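PDB 5VUG: uncharacterized protein Rv2277c from Mycobacterium tuberculosis, which probably hydrolyses phosphoric diesters of the glycerophosphodiester type through a TIM-barrel phosphodiesterase domain, although its physiological substrate is unknown. Local coordinates for residues Thr64-Ala69 against Leu83-Asn88; Val178-Leu183 against Ala202-His207; Val210-Glu215 against Ser223-Glu228. All coordinates share one frame; numbering follows the deposited sequence.

Contact 1: residues Thr64-Ala69 against Leu83-Asn88; sequences TLTDGA and LNAGWN
Two loop segments of the phosphodiesterase domain, one before and one after the short helix 77-80, are joined here by side chains and waters that bond backbone groups of the other loop. At one end Asp67 CG sits between the backbone N and the carbonyl carbon (chi1 52°), which brings the syn lone pair of OD1 to the Asn84 N-H in a nearly straight bond, OD1 to N 2.9 Å. The CB of Asp67 lies over one face of the Trp87 six-membered ring, 3.6 Å from its centroid, as a CH-pi contact; Arg100 adds a cation-pi interaction to that indole. At the other end Asn88 ND2 donates to Thr64 O at 2.9 Å, the nitrogen well above the carbonyl plane, and Asn88 OD1 is bonded to Arg100. Between these ends Leu65 O receives a water 2.7 Å away, which accepts from Asn88 N, and a weak bond from Trp87 N at 3.4 Å. A second water donates to Thr66 O and accepts from Asn88 ND2. Thr66 OG1 accepts from Gly68 N in an ST turn and bonds Leu62 O, while Asn84 OD1 accepts from Gly86 N in an Asx turn. Asn84 OD1 also takes the Thr104 N-H, and its ND2 bonds Tyr99 O. Leu83 packs its CB against Thr66 CB and its CD2 against Gly68, and Thr66 CG2 lies 3.9 Å from Ala85 CA. Backbone groups of both loops are thus satisfied by side chains and waters, the Asp67 carboxylate probably stabilised by the amide dipole it grips.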
ATOM      1  N   THR A  64      14.372  17.431  24.135  1.00 12.88           N
ATOM      2  CA  THR A  64      13.636  16.180  24.279  1.00 13.51           C
ATOM      3  C   THR A  64      14.286  15.270  25.313  1.00 11.38           C
ATOM      4  O   THR A  64      13.591  14.625  26.108  1.00 12.25           O
ATOM      5  CB  THR A  64      13.503  15.493  22.918  1.00 11.77           C
ATOM      6  OG1 THR A  64      12.776  16.355  22.033  1.00 12.84           O
ATOM      7  CG2 THR A  64      12.762  14.165  23.047  1.00 13.34           C
ATOM      8  N   LEU A  65      15.621  15.232  25.348  1.00 11.56           N
ATOM      9  CA  LEU A  65      16.325  14.306  26.229  1.00 10.47           C
ATOM     10  C   LEU A  65      17.376  14.950  27.127  1.00 12.18           C
ATOM     11  O   LEU A  65      18.033  14.228  27.889  1.00 13.42           O
ATOM     12  CB  LEU A  65      16.967  13.173  25.415  1.00 12.95           C
ATOM     13  CG  LEU A  65      16.002  12.357  24.550  1.00 12.71           C
ATOM     14  CD1 LEU A  65      16.799  11.425  23.624  1.00 11.28           C
ATOM     15  CD2 LEU A  65      15.040  11.555  25.420  1.00 12.14           C
ATOM     16  N   THR A  66      17.573  16.268  27.062  1.00 12.35           N
ATOM     17  CA  THR A  66      18.631  16.913  27.839  1.00 13.32           C
ATOM     18  C   THR A  66      18.083  18.120  28.590  1.00 15.49           C
ATOM     19  O   THR A  66      16.912  18.504  28.454  1.00 14.40           O
ATOM     20  CB  THR A  66      19.830  17.357  26.976  1.00 12.27           C
ATOM     21  OG1 THR A  66      19.543  18.613  26.352  1.00 12.18           O
ATOM     22  CG2 THR A  66      20.200  16.315  25.894  1.00 11.80           C
ATOM     23  N   ASP A  67      18.965  18.735  29.380  1.00 15.36           N
ATOM     24  CA  ASP A  67      18.662  19.974  30.076  1.00 15.18           C
ATOM     25  C   ASP A  67      18.927  21.219  29.235  1.00 15.79           C
ATOM     26  O   ASP A  67      18.800  22.333  29.750  1.00 18.52           O
ATOM     27  CB  ASP A  67      19.400  20.040  31.417  1.00 16.76           C
ATOM     28  CG  ASP A  67      20.895  19.770  31.292  1.00 17.54           C
ATOM     29  OD1 ASP A  67      21.310  18.996  30.412  1.00 16.40           O
ATOM     30  OD2 ASP A  67      21.659  20.341  32.091  1.00 21.91           O
ATOM     31  N   GLY A  68      19.294  21.058  27.962  1.00 14.30           N
ATOM     32  CA  GLY A  68      19.464  22.163  27.046  1.00 14.08           C
ATOM     33  C   GLY A  68      18.338  22.224  26.019  1.00 14.77           C
ATOM     34  O   GLY A  68      17.437  21.390  25.990  1.00 15.11           O
ATOM     35  N   ALA A  69      18.411  23.245  25.161  1.00 14.80           N
ATOM     36  CA  ALA A  69      17.388  23.465  24.144  1.00 13.96           C
ATOM     37  C   ALA A  69      18.033  23.905  22.838  1.00 14.25           C
ATOM     38  O   ALA A  69      19.057  24.589  22.836  1.00 15.11           O
ATOM     39  CB  ALA A  69      16.342  24.510  24.583  1.00 15.78           C
ATOM     40  N   LEU A  83      25.822  18.779  28.455  1.00 18.29           N
ATOM     41  CA  LEU A  83      24.407  18.479  28.635  1.00 16.13           C
ATOM     42  C   LEU A  83      24.220  17.054  29.132  1.00 17.94           C
ATOM     43  O   LEU A  83      24.956  16.140  28.746  1.00 19.49           O
ATOM     44  CB  LEU A  83      23.635  18.675  27.328  1.00 15.83           C
ATOM     45  CG  LEU A  83      23.694  20.084  26.735  1.00 15.21           C
ATOM     46  CD1 LEU A  83      22.953  20.130  25.385  1.00 16.11           C
ATOM     47  CD2 LEU A  83      23.126  21.108  27.715  1.00 16.42           C
ATOM     48  N   ASN A  84      23.220  16.870  29.988  1.00 15.32           N
ATOM     49  CA  ASN A  84      22.903  15.569  30.566  1.00 15.97           C
ATOM     50  C   ASN A  84      21.818  14.929  29.705  1.00 14.83           C
ATOM     51  O   ASN A  84      20.650  15.320  29.774  1.00 14.38           O
ATOM     52  CB  ASN A  84      22.433  15.766  32.004  1.00 16.00           C
ATOM     53  CG  ASN A  84      22.071  14.466  32.687  1.00 16.80           C
ATOM     54  OD1 ASN A  84      22.149  13.391  32.094  1.00 15.38           O
ATOM     55  ND2 ASN A  84      21.690  14.558  33.955  1.00 18.32           N
ATOM     56  N   ALA A  85      22.204  13.937  28.887  1.00 15.10           N
ATOM     57  CA  ALA A  85      21.285  13.208  28.014  1.00 13.43           C
ATOM     58  C   ALA A  85      20.465  12.149  28.752  1.00 13.45           C
ATOM     59  O   ALA A  85      19.738  11.376  28.113  1.00 14.67           O
ATOM     60  CB  ALA A  85      22.053  12.567  26.849  1.00 12.80           C
ATOM     61  N   GLY A  86      20.582  12.075  30.073  1.00 12.89           N
ATOM     62  CA  GLY A  86      19.697  11.274  30.891  1.00 12.77           C
ATOM     63  C   GLY A  86      18.621  12.085  31.574  1.00 13.47           C
ATOM     64  O   GLY A  86      17.921  11.559  32.449  1.00 15.90           O
ATOM     65  N   TRP A  87      18.462  13.350  31.187  1.00 14.89           N
ATOM     66  CA  TRP A  87      17.628  14.288  31.937  1.00 16.36           C
ATOM     67  C   TRP A  87      16.193  13.803  32.066  1.00 16.93           C
ATOM     68  O   TRP A  87      15.554  14.008  33.107  1.00 16.14           O
ATOM     69  CB  TRP A  87      17.635  15.630  31.221  1.00 14.66           C
ATOM     70  CG  TRP A  87      17.027  16.749  31.997  1.00 16.59           C
ATOM     71  CD1 TRP A  87      15.814  17.349  31.775  1.00 16.05           C
ATOM     72  CD2 TRP A  87      17.617  17.432  33.101  1.00 17.43           C
ATOM     73  NE1 TRP A  87      15.615  18.361  32.684  1.00 19.22           N
ATOM     74  CE2 TRP A  87      16.708  18.431  33.509  1.00 19.39           C
ATOM     75  CE3 TRP A  87      18.826  17.295  33.788  1.00 21.19           C
ATOM     76  CZ2 TRP A  87      16.976  19.288  34.565  1.00 23.74           C
ATOM     77  CZ3 TRP A  87      19.086  18.148  34.840  1.00 25.11           C
ATOM     78  CH2 TRP A  87      18.164  19.126  35.221  1.00 25.17           C
ATOM     79  N   ASN A  88      15.662  13.168  31.019  1.00 15.95           N
ATOM     80  CA  ASN A  88      14.258  12.775  30.964  1.00 15.31           C
ATOM     81  C   ASN A  88      14.047  11.267  30.975  1.00 14.39           C
ATOM     82  O   ASN A  88      12.911  10.805  30.804  1.00 16.30           O
ATOM     83  CB  ASN A  88      13.584  13.417  29.753  1.00 14.97           C
ATOM     84  CG  ASN A  88      13.401  14.909  29.934  1.00 14.49           C
ATOM     85  OD1 ASN A  88      13.175  15.380  31.059  1.00 16.18           O
ATOM     86  ND2 ASN A  88      13.514  15.672  28.841  1.00 16.12           N
TER
HETATM   87  O   HOH W   1      16.770  11.950  28.752  1.00 13.98           O
HETATM   88  O   HOH W   2      14.255  18.739  28.966  1.00 15.08           O

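Contact 2: residues Val178-Leu183 against Ala202-His207; sequences VTRQRL and AGFELH
Helix 176-189 packs across strand 201-205 in the alpha/beta layering of a TIM barrel, the axes of the two segments 8.6 Å apart and crossing at -66°. Leu183 and Phe204 form the apolar centre: Leu183 CD1 comes within 3.6 Å of Phe204 CB and meets the ring obliquely near CG. Farther round the ring, the CB and CG methylenes of Arg180 approach Phe204 CE1, each at 4.1 Å. Toward the start of the strand, Thr179 CG2, anti to the backbone N, reaches Gly203 O at 3.6 Å, and the hydroxyl on the other branch sits against Ala202 CB. Outside this shell, Phe238 of helix 232-239 touches Thr179, Leu183 and Ala202, and the strand pairs in parallel with 245-249 through Ala202 and Phe204. The Arg180 chain bends at chi3 (53°), and its guanidinium is held by Asp177 and, across the dimer interface, by Glu214 and Ser223 of the second subunit, so the methylenes lie against Phe204 while the guanidinium bonds both its own chain and the second subunit. Thr179 OG1 is hydrogen-bonded to Glu174, and it also receives a bond from a water at 2.7 Å that in turn accepts weakly from Gly203 N.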
ATOM      1  N   VAL A 178      14.520   2.005  -1.784  1.00 14.27           N
ATOM      2  CA  VAL A 178      14.673   0.774  -2.560  1.00 13.97           C
ATOM      3  C   VAL A 178      14.204  -0.435  -1.756  1.00 12.76           C
ATOM      4  O   VAL A 178      13.471  -1.296  -2.264  1.00 12.51           O
ATOM      5  CB  VAL A 178      16.128   0.623  -3.042  1.00 12.94           C
ATOM      6  CG1 VAL A 178      16.336  -0.747  -3.689  1.00 13.59           C
ATOM      7  CG2 VAL A 178      16.474   1.739  -4.028  1.00 14.29           C
ATOM      8  N   THR A 179      14.618  -0.521  -0.490  1.00 12.77           N
ATOM      9  CA  THR A 179      14.165  -1.613   0.370  1.00 10.71           C
ATOM     10  C   THR A 179      12.643  -1.668   0.428  1.00 10.60           C
ATOM     11  O   THR A 179      12.040  -2.740   0.265  1.00 11.05           O
ATOM     12  CB  THR A 179      14.737  -1.423   1.778  1.00 11.07           C
ATOM     13  OG1 THR A 179      16.163  -1.552   1.738  1.00 12.10           O
ATOM     14  CG2 THR A 179      14.156  -2.462   2.750  1.00 10.91           C
ATOM     15  N   ARG A 180      12.003  -0.513   0.647  1.00 10.85           N
ATOM     16  CA  ARG A 180      10.544  -0.471   0.747  1.00 10.26           C
ATOM     17  C   ARG A 180       9.882  -0.898  -0.558  1.00 11.89           C
ATOM     18  O   ARG A 180       8.872  -1.613  -0.545  1.00 11.67           O
ATOM     19  CB  ARG A 180      10.077   0.936   1.135  1.00 11.77           C
ATOM     20  CG  ARG A 180       8.572   1.040   1.434  1.00 13.08           C
ATOM     21  CD  ARG A 180       8.123   2.474   1.772  1.00 13.96           C
ATOM     22  NE  ARG A 180       8.550   3.393   0.721  1.00 12.94           N
ATOM     23  CZ  ARG A 180       9.499   4.316   0.859  1.00 13.68           C
ATOM     24  NH1 ARG A 180      10.099   4.505   2.034  1.00 13.91           N
ATOM     25  NH2 ARG A 180       9.845   5.059  -0.183  1.00 15.98           N
ATOM     26  N   GLN A 181      10.423  -0.449  -1.694  1.00 11.41           N
ATOM     27  CA  GLN A 181       9.875  -0.835  -2.991  1.00 11.00           C
ATOM     28  C   GLN A 181       9.937  -2.347  -3.185  1.00 11.68           C
ATOM     29  O   GLN A 181       8.963  -2.970  -3.622  1.00 11.87           O
ATOM     30  CB  GLN A 181      10.656  -0.136  -4.097  1.00 12.60           C
ATOM     31  CG  GLN A 181      10.107  -0.424  -5.477  1.00 14.98           C
ATOM     32  CD  GLN A 181       8.804   0.300  -5.718  1.00 19.56           C
ATOM     33  OE1 GLN A 181       8.755   1.532  -5.707  1.00 25.16           O
ATOM     34  NE2 GLN A 181       7.737  -0.457  -5.918  1.00 20.37           N
ATOM     35  N   ARG A 182      11.083  -2.956  -2.859  1.00 12.39           N
ATOM     36  CA  ARG A 182      11.220  -4.394  -3.046  1.00 11.67           C
ATOM     37  C   ARG A 182      10.274  -5.156  -2.126  1.00 10.85           C
ATOM     38  O   ARG A 182       9.640  -6.132  -2.549  1.00 10.66           O
ATOM     39  CB  ARG A 182      12.672  -4.829  -2.828  1.00 11.27           C
ATOM     40  CG  ARG A 182      12.966  -6.185  -3.448  1.00 11.35           C
ATOM     41  CD  ARG A 182      14.396  -6.674  -3.231  1.00 12.67           C
ATOM     42  NE  ARG A 182      15.418  -5.822  -3.843  1.00 14.21           N
ATOM     43  CZ  ARG A 182      16.166  -4.953  -3.170  1.00 14.22           C
ATOM     44  NH1 ARG A 182      16.001  -4.806  -1.859  1.00 13.28           N
ATOM     45  NH2 ARG A 182      17.074  -4.230  -3.803  1.00 16.05           N
ATOM     46  N   LEU A 183      10.142  -4.709  -0.873  1.00 11.03           N
ATOM     47  CA  LEU A 183       9.254  -5.388   0.067  1.00  9.91           C
ATOM     48  C   LEU A 183       7.803  -5.286  -0.372  1.00 11.04           C
ATOM     49  O   LEU A 183       7.050  -6.261  -0.271  1.00 11.63           O
ATOM     50  CB  LEU A 183       9.403  -4.784   1.460  1.00 10.53           C
ATOM     51  CG  LEU A 183      10.672  -5.174   2.214  1.00 11.05           C
ATOM     52  CD1 LEU A 183      10.778  -4.295   3.450  1.00 10.83           C
ATOM     53  CD2 LEU A 183      10.660  -6.674   2.574  1.00 11.56           C
ATOM     54  N   ALA A 202      19.953  -4.194   4.480  1.00 12.34           N
ATOM     55  CA  ALA A 202      18.650  -3.558   4.348  1.00 11.63           C
ATOM     56  C   ALA A 202      17.878  -3.817   5.630  1.00 10.68           C
ATOM     57  O   ALA A 202      18.108  -4.823   6.302  1.00 13.50           O
ATOM     58  CB  ALA A 202      17.859  -4.134   3.171  1.00 13.33           C
ATOM     59  N   GLY A 203      16.966  -2.904   5.974  1.00 10.23           N
ATOM     60  CA  GLY A 203      16.166  -3.066   7.173  1.00 10.77           C
ATOM     61  C   GLY A 203      14.778  -2.477   7.022  1.00  8.73           C
ATOM     62  O   GLY A 203      14.543  -1.595   6.195  1.00 11.48           O
ATOM     63  N   PHE A 204      13.845  -2.999   7.820  1.00  8.36           N
ATOM     64  CA  PHE A 204      12.492  -2.462   7.844  1.00  9.80           C
ATOM     65  C   PHE A 204      11.786  -3.038   9.057  1.00  9.49           C
ATOM     66  O   PHE A 204      12.127  -4.132   9.508  1.00 10.21           O
ATOM     67  CB  PHE A 204      11.701  -2.822   6.577  1.00 10.47           C
ATOM     68  CG  PHE A 204      10.691  -1.785   6.186  1.00 11.29           C
ATOM     69  CD1 PHE A 204      11.085  -0.633   5.524  1.00 12.92           C
ATOM     70  CD2 PHE A 204       9.347  -1.963   6.468  1.00 10.72           C
ATOM     71  CE1 PHE A 204      10.153   0.328   5.155  1.00 13.45           C
ATOM     72  CE2 PHE A 204       8.406  -1.004   6.102  1.00 11.86           C
ATOM     73  CZ  PHE A 204       8.816   0.143   5.443  1.00 12.93           C
ATOM     74  N   GLU A 205      10.800  -2.290   9.565  1.00  9.95           N
ATOM     75  CA  GLU A 205       9.972  -2.735  10.681  1.00 11.00           C
ATOM     76  C   GLU A 205       9.252  -4.041  10.359  1.00 11.29           C
ATOM     77  O   GLU A 205       8.852  -4.293   9.221  1.00 11.15           O
ATOM     78  CB  GLU A 205       8.904  -1.678  10.995  1.00 12.17           C
ATOM     79  CG  GLU A 205       9.378  -0.472  11.793  1.00 12.40           C
ATOM     80  CD  GLU A 205      10.179   0.545  10.993  1.00 13.74           C
ATOM     81  OE1 GLU A 205      10.340   0.394   9.767  1.00 13.10           O
ATOM     82  OE2 GLU A 205      10.657   1.517  11.618  1.00 18.28           O
ATOM     83  N   LEU A 206       9.067  -4.869  11.397  1.00 10.85           N
ATOM     84  CA  LEU A 206       8.242  -6.071  11.266  1.00 13.95           C
ATOM     85  C   LEU A 206       6.771  -5.730  11.078  1.00 13.99           C
ATOM     86  O   LEU A 206       6.035  -6.500  10.444  1.00 15.64           O
ATOM     87  CB  LEU A 206       8.387  -6.953  12.508  1.00 15.08           C
ATOM     88  CG  LEU A 206       9.352  -8.133  12.450  1.00 20.68           C
ATOM     89  CD1 LEU A 206      10.704  -7.694  11.942  1.00 26.88           C
ATOM     90  CD2 LEU A 206       9.460  -8.800  13.825  1.00 19.43           C
ATOM     91  N   HIS A 207       6.321  -4.608  11.645  1.00 13.32           N
ATOM     92  CA  HIS A 207       4.961  -4.109  11.494  1.00 14.08           C
ATOM     93  C   HIS A 207       5.054  -2.621  11.214  1.00 14.24           C
ATOM     94  O   HIS A 207       5.726  -1.895  11.952  1.00 14.92           O
ATOM     95  CB  HIS A 207       4.177  -4.273  12.793  1.00 16.43           C
ATOM     96  CG  HIS A 207       4.319  -5.618  13.413  1.00 21.50           C
ATOM     97  ND1 HIS A 207       3.463  -6.660  13.132  1.00 27.01           N
ATOM     98  CD2 HIS A 207       5.219  -6.096  14.304  1.00 24.43           C
ATOM     99  CE1 HIS A 207       3.831  -7.724  13.823  1.00 28.15           C
ATOM    100  NE2 HIS A 207       4.892  -7.408  14.542  1.00 29.48           N
TER
HETATM  101  O   HOH W   3      17.487  -0.422   3.826  1.00 12.04           O

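Contact 3: residues Val210-Glu215 against Ser223-Glu228; sequences VTVTEE and SAVNAE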
ATOM      1  N   VAL A 210       0.979   1.999   7.113  1.00 13.52           N
ATOM      2  CA  VAL A 210       1.097   2.699   5.841  1.00 13.84           C
ATOM      3  C   VAL A 210      -0.289   3.136   5.390  1.00 13.85           C
ATOM      4  O   VAL A 210      -1.310   2.724   5.939  1.00 14.37           O
ATOM      5  CB  VAL A 210       1.786   1.849   4.752  1.00 13.17           C
ATOM      6  CG1 VAL A 210       3.208   1.507   5.172  1.00 14.69           C
ATOM      7  CG2 VAL A 210       0.990   0.590   4.459  1.00 13.49           C
ATOM      8  N   THR A 211      -0.321   4.002   4.386  1.00 13.96           N
ATOM      9  CA  THR A 211      -1.571   4.292   3.700  1.00 16.02           C
ATOM     10  C   THR A 211      -1.432   3.874   2.249  1.00 15.84           C
ATOM     11  O   THR A 211      -0.383   4.073   1.633  1.00 19.55           O
ATOM     12  CB  THR A 211      -1.978   5.768   3.771  1.00 20.15           C
ATOM     13  OG1 THR A 211      -1.099   6.548   2.953  1.00 25.48           O
ATOM     14  CG2 THR A 211      -1.932   6.267   5.193  1.00 17.59           C
ATOM     15  N   VAL A 212      -2.491   3.277   1.718  1.00 12.83           N
ATOM     16  CA  VAL A 212      -2.546   2.849   0.328  1.00 12.69           C
ATOM     17  C   VAL A 212      -3.567   3.723  -0.376  1.00 13.75           C
ATOM     18  O   VAL A 212      -4.703   3.848   0.094  1.00 15.98           O
ATOM     19  CB  VAL A 212      -2.948   1.368   0.233  1.00 15.68           C
ATOM     20  CG1 VAL A 212      -3.139   0.980  -1.213  1.00 20.63           C
ATOM     21  CG2 VAL A 212      -1.888   0.493   0.896  1.00 16.06           C
ATOM     22  N   THR A 213      -3.175   4.318  -1.502  1.00 12.97           N
ATOM     23  CA  THR A 213      -4.047   5.216  -2.247  1.00 13.75           C
ATOM     24  C   THR A 213      -4.212   4.711  -3.674  1.00 15.17           C
ATOM     25  O   THR A 213      -3.223   4.395  -4.338  1.00 15.27           O
ATOM     26  CB  THR A 213      -3.469   6.634  -2.282  1.00 17.31           C
ATOM     27  OG1 THR A 213      -3.198   7.079  -0.949  1.00 17.14           O
ATOM     28  CG2 THR A 213      -4.457   7.589  -2.937  1.00 18.01           C
ATOM     29  N   GLU A 214      -5.458   4.650  -4.141  1.00 14.76           N
ATOM     30  CA  GLU A 214      -5.768   4.426  -5.547  1.00 13.02           C
ATOM     31  C   GLU A 214      -6.472   5.660  -6.100  1.00 13.24           C
ATOM     32  O   GLU A 214      -7.203   6.348  -5.382  1.00 15.28           O
ATOM     33  CB  GLU A 214      -6.638   3.173  -5.754  1.00 14.35           C
ATOM     34  CG  GLU A 214      -8.029   3.247  -5.135  1.00 13.93           C
ATOM     35  CD  GLU A 214      -8.941   2.120  -5.599  1.00 13.75           C
ATOM     36  OE1 GLU A 214      -8.771   1.634  -6.735  1.00 14.29           O
ATOM     37  OE2 GLU A 214      -9.849   1.727  -4.835  1.00 16.29           O
ATOM     38  N   GLU A 215      -6.242   5.947  -7.380  1.00 16.78           N
ATOM     39  CA  GLU A 215      -6.786   7.134  -8.028  1.00 19.20           C
ATOM     40  C   GLU A 215      -7.927   6.760  -8.964  1.00 20.25           C
ATOM     41  O   GLU A 215      -7.847   5.760  -9.685  1.00 22.53           O
ATOM     42  CB  GLU A 215      -5.696   7.853  -8.821  1.00 22.52           C
ATOM     43  CG  GLU A 215      -4.587   8.416  -7.955  1.00 27.25           C
ATOM     44  CD  GLU A 215      -5.059   9.568  -7.080  1.00 33.13           C
ATOM     45  OE1 GLU A 215      -6.072  10.215  -7.437  1.00 34.28           O
ATOM     46  OE2 GLU A 215      -4.417   9.823  -6.034  1.00 34.29           O
ATOM     47  N   SER A 223      -6.789   3.635   2.045  1.00 15.40           N
ATOM     48  CA  SER A 223      -6.913   2.658   3.120  1.00 14.49           C
ATOM     49  C   SER A 223      -5.696   2.744   4.025  1.00 14.57           C
ATOM     50  O   SER A 223      -4.557   2.740   3.544  1.00 16.58           O
ATOM     51  CB  SER A 223      -7.027   1.234   2.568  1.00 14.85           C
ATOM     52  OG  SER A 223      -8.161   1.115   1.729  1.00 16.44           O
ATOM     53  N   ALA A 224      -5.940   2.803   5.331  1.00 14.76           N
ATOM     54  CA  ALA A 224      -4.883   2.672   6.323  1.00 15.27           C
ATOM     55  C   ALA A 224      -4.687   1.191   6.628  1.00 14.21           C
ATOM     56  O   ALA A 224      -5.652   0.486   6.935  1.00 17.08           O
ATOM     57  CB  ALA A 224      -5.281   3.417   7.597  1.00 17.04           C
ATOM     58  N   VAL A 225      -3.449   0.709   6.526  1.00 14.23           N
ATOM     59  CA  VAL A 225      -3.174  -0.720   6.651  1.00 15.66           C
ATOM     60  C   VAL A 225      -1.864  -0.902   7.397  1.00 15.36           C
ATOM     61  O   VAL A 225      -0.897  -0.172   7.157  1.00 16.31           O
ATOM     62  CB  VAL A 225      -3.063  -1.410   5.272  1.00 17.17           C
ATOM     63  CG1 VAL A 225      -2.995  -2.940   5.425  1.00 17.28           C
ATOM     64  CG2 VAL A 225      -4.218  -1.016   4.360  1.00 22.78           C
ATOM     65  N   ASN A 226      -1.819  -1.894   8.277  1.00 14.81           N
ATOM     66  CA  ASN A 226      -0.564  -2.283   8.903  1.00 14.72           C
ATOM     67  C   ASN A 226       0.090  -3.383   8.070  1.00 14.65           C
ATOM     68  O   ASN A 226      -0.523  -4.423   7.809  1.00 16.73           O
ATOM     69  CB  ASN A 226      -0.764  -2.724  10.347  1.00 16.39           C
ATOM     70  CG  ASN A 226       0.556  -2.857  11.077  1.00 21.33           C
ATOM     71  OD1 ASN A 226       1.210  -3.881  10.984  1.00 21.50           O
ATOM     72  ND2 ASN A 226       0.972  -1.799  11.772  1.00 26.45           N
ATOM     73  N   ALA A 227       1.319  -3.141   7.631  1.00 12.95           N
ATOM     74  CA  ALA A 227       2.030  -4.048   6.738  1.00 13.05           C
ATOM     75  C   ALA A 227       3.042  -4.881   7.517  1.00 13.17           C
ATOM     76  O   ALA A 227       3.847  -4.337   8.280  1.00 15.01           O
ATOM     77  CB  ALA A 227       2.754  -3.257   5.653  1.00 14.49           C
ATOM     78  N   GLU A 228       3.001  -6.198   7.316  1.00 12.42           N
ATOM     79  CA  GLU A 228       3.989  -7.133   7.855  1.00 12.95           C
ATOM     80  C   GLU A 228       4.756  -7.703   6.661  1.00 12.65           C
ATOM     81  O   GLU A 228       4.320  -8.671   6.029  1.00 14.59           O
ATOM     82  CB  GLU A 228       3.279  -8.207   8.673  1.00 18.23           C
ATOM     83  CG  GLU A 228       2.471  -7.615   9.822  1.00 23.28           C
ATOM     84  CD  GLU A 228       1.708  -8.663  10.625  1.00 29.96           C
ATOM     85  OE1 GLU A 228       2.050  -9.865  10.538  1.00 36.48           O
ATOM     86  OE2 GLU A 228       0.770  -8.280  11.349  1.00 34.48           O
TER
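Val212 CG1 stands anti to the backbone N (chi1 174°), which places CG2 beside that nitrogen and 4.4 Å from Val225 CG2 on the neighbouring strand. Val210 is rotated differently (chi1 -62°): its CG2 takes the crowded position between N and carbonyl carbon, lying 3.4 Å from Val225 O and 4.4 Å from Ala227 CB. These side chains and Ser223 occupy one face of an antiparallel beta hairpin, while Thr211 and Ala224, a non-hydrogen-bonded pair, occupy the other. On either side of that pair the strands are laced by two reciprocal pairs of nearly straight bonds. Val210 N donates to Val225 O at 2.9 Å, nearly along the C=O axis, and Val225 N returns a bond to Val210 O. Val212 N donates to Ser223 O at 2.8 Å, answered by Ser223 N to Val212 O at 2.9 Å. Phe184 of helix 176-189 touches Val210 and Ala227, whereas Val212 packs on Phe184 of the second subunit. Arg180 of that subunit bonds Ser223 OG and forms a salt bridge with Glu214. Thr211 to Thr213 pair with an antiparallel strand of the second subunit, so backbone pairing and the apolar Val212 together make the hairpin part of the dimer interface.

Overall arrangement
From the N terminus, contact 1 is the first to close, drawing together the loops before and after helix 77-80. The chain then runs through strands 121-125, 151-154 and 171-172 before contact 2 opens, on the opposite side of the chain's centre, its nearest atoms about 17 Å from contact 1. Contact 2 closes the crossing from helix 176-189 to strand 201-205, and contact 3 follows directly as the hairpin of strands 208-215 and 220-227. All three are in series, none enclosing or crossing another. Contacts 2 and 3 touch where His207 and Leu206 meet Asn226 and Glu228, joining the barrel wall to the hairpin; both also reach the second subunit.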